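Local coordinates for DNA-binding protein (PDB 3IRB) that is of unknown function but binds zinc and, with its zinc-ribbon and OB-fold domains, may bind acyl-CoA, at residues A[15-18]-A[19-23]. Residues are numbered along the deposited sequence; the frame is centred on the assembly and turned at random.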
loop_
_atom_site.group_PDB
_atom_site.type_symbol
_atom_site.label_atom_id
_atom_site.label_comp_id
_atom_site.label_asym_id
_atom_site.label_seq_id
_atom_site.Cartn_x
_atom_site.Cartn_y
_atom_site.Cartn_z
ATOM N N ARG A 15 -4.373 -16.576 -1.566
ATOM C CA ARG A 15 -4.946 -15.819 -2.678
ATOM C C ARG A 15 -4.566 -14.348 -2.570
ATOM O O ARG A 15 -4.202 -13.712 -3.576
ATOM C CB ARG A 15 -6.466 -15.955 -2.722
ATOM C CG ARG A 15 -7.173 -15.275 -3.941
ATOM C CD ARG A 15 -7.934 -13.948 -3.603
ATOM N NE ARG A 15 -8.390 -13.233 -4.815
ATOM C CZ ARG A 15 -8.523 -11.905 -4.921
ATOM N NH1 ARG A 15 -8.230 -11.113 -3.893
ATOM N NH2 ARG A 15 -8.926 -11.345 -6.069
ATOM N N TRP A 16 -4.715 -13.789 -1.376
ATOM C CA TRP A 16 -4.413 -12.374 -1.175
ATOM C C TRP A 16 -2.896 -12.148 -1.348
ATOM O O TRP A 16 -2.472 -11.136 -1.903
ATOM C CB TRP A 16 -4.952 -11.816 0.163
ATOM C CG TRP A 16 -6.418 -11.443 0.087
ATOM C CD1 TRP A 16 -7.465 -12.090 0.668
ATOM C CD2 TRP A 16 -6.981 -10.358 -0.655
ATOM N NE1 TRP A 16 -8.645 -11.491 0.318
ATOM C CE2 TRP A 16 -8.376 -10.413 -0.479
ATOM C CE3 TRP A 16 -6.438 -9.347 -1.468
ATOM C CZ2 TRP A 16 -9.237 -9.482 -1.063
ATOM C CZ3 TRP A 16 -7.297 -8.418 -2.048
ATOM C CH2 TRP A 16 -8.678 -8.492 -1.835
ATOM N N TYR A 17 -2.094 -13.079 -0.875
ATOM C CA TYR A 17 -0.641 -12.977 -1.108
ATOM C C TYR A 17 -0.356 -12.903 -2.626
ATOM O O TYR A 17 0.413 -12.068 -3.090
ATOM C CB TYR A 17 0.087 -14.138 -0.462
ATOM C CG TYR A 17 1.555 -14.145 -0.759
ATOM C CD1 TYR A 17 2.400 -13.212 -0.164
ATOM C CD2 TYR A 17 2.092 -15.048 -1.657
ATOM C CE1 TYR A 17 3.761 -13.197 -0.445
ATOM C CE2 TYR A 17 3.448 -15.046 -1.936
ATOM C CZ TYR A 17 4.272 -14.118 -1.323
ATOM O OH TYR A 17 5.613 -14.110 -1.609
ATOM N N ASP A 18 -1.011 -13.768 -3.376
ATOM C CA ASP A 18 -0.821 -13.827 -4.829
ATOM C C ASP A 18 -1.160 -12.523 -5.528
ATOM O O ASP A 18 -0.398 -12.065 -6.361
ATOM C CB ASP A 18 -1.638 -14.970 -5.418
ATOM C CG ASP A 18 -1.039 -16.308 -5.135
ATOM O OD1 ASP A 18 0.151 -16.370 -4.744
ATOM O OD2 ASP A 18 -1.771 -17.293 -5.315
ATOM N N VAL A 19 -2.297 -11.935 -5.172
ATOM C CA VAL A 19 -2.730 -10.667 -5.731
ATOM C C VAL A 19 -1.735 -9.557 -5.393
ATOM O O VAL A 19 -1.332 -8.784 -6.272
ATOM C CB VAL A 19 -4.143 -10.269 -5.199
ATOM C CG1 VAL A 19 -4.437 -8.775 -5.493
ATOM C CG2 VAL A 19 -5.198 -11.191 -5.777
HETATM N N MSE A 20 -1.281 -9.522 -4.143
HETATM C CA MSE A 20 -0.329 -8.498 -3.708
HETATM C C MSE A 20 1.024 -8.680 -4.392
HETATM O O MSE A 20 1.683 -7.704 -4.749
HETATM C CB MSE A 20 -0.186 -8.499 -2.183
HETATM C CG MSE A 20 -1.525 -8.172 -1.484
HETATM SE SE MSE A 20 -1.735 -8.923 0.330
HETATM C CE MSE A 20 -1.566 -7.133 0.980
ATOM N N GLU A 21 1.435 -9.923 -4.589
ATOM C CA GLU A 21 2.672 -10.182 -5.323
ATOM C C GLU A 21 2.567 -9.784 -6.811
ATOM O O GLU A 21 3.509 -9.239 -7.370
ATOM C CB GLU A 21 3.108 -11.633 -5.203
ATOM C CG GLU A 21 3.835 -11.939 -3.906
ATOM C CD GLU A 21 5.097 -11.096 -3.714
ATOM O OE1 GLU A 21 6.064 -11.257 -4.490
ATOM O OE2 GLU A 21 5.111 -10.272 -2.784
ATOM N N ALA A 22 1.453 -10.108 -7.459
ATOM C CA ALA A 22 1.254 -9.711 -8.854
ATOM C C ALA A 22 1.430 -8.201 -8.988
ATOM O O ALA A 22 2.092 -7.693 -9.907
ATOM C CB ALA A 22 -0.140 -10.148 -9.343
ATOM N N GLU A 23 0.854 -7.468 -8.043
ATOM C CA GLU A 23 0.923 -6.021 -8.061
ATOM C C GLU A 23 2.317 -5.451 -7.847
ATOM O O GLU A 23 2.667 -4.430 -8.456
ATOM C CB GLU A 23 -0.090 -5.437 -7.077
ATOM C CG GLU A 23 -1.523 -5.718 -7.631
ATOM C CD GLU A 23 -2.650 -5.229 -6.747
ATOM O OE1 GLU A 23 -2.396 -4.544 -5.719
ATOM O OE2 GLU A 23 -3.799 -5.545 -7.133
#
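Tyr17 O accepts the backbone N-H of Glu21 at 2.8 Å, the shortest of the four i to i+4 bonds that join 15-18 to 19-23. The same two residues also meet through their side chains. Glu21 CG lies over one face of the Tyr17 ring, 3.7 Å from the ring centroid and 24° off the normal, which is a CH-pi contact. It sits nearer the hydroxyl end, 3.4 Å from Tyr17 CZ. With CG anti to the backbone N (chi1 175°), the Tyr17 ring points outward and leans toward the C-terminal end of the helix, over Glu21. The Glu21 chain then bends at chi2, and the planes of its carboxylate and of the ring are 15° apart. Replacing Glu21 by an alanine is likely to strip this ring face of its methylene cover and to leave Arg24 without its weak, long ion pair.

Arg15 and Val19 repeat the one-turn spacing. Val19 CG2 stands over the centre of the Arg15 guanidinium, 3.5 Å from CZ. On another side of the helix, Met20, a selenomethionine, puts SE 4.3 Å from Trp16 CB.

The contact is plain packing within helix 12-28, away from the zinc site. Met20 is the buried residue here and faces the body of the protein. It touches Leu118 and Tyr120 of strand 114-123, and its carbonyl takes a hydrogen bond from the indole of Trp138. Tyr17 also rests on Tyr120, while Glu21 touches Trp138 and Pro139 in the loop between strands 132-135 and 141-144.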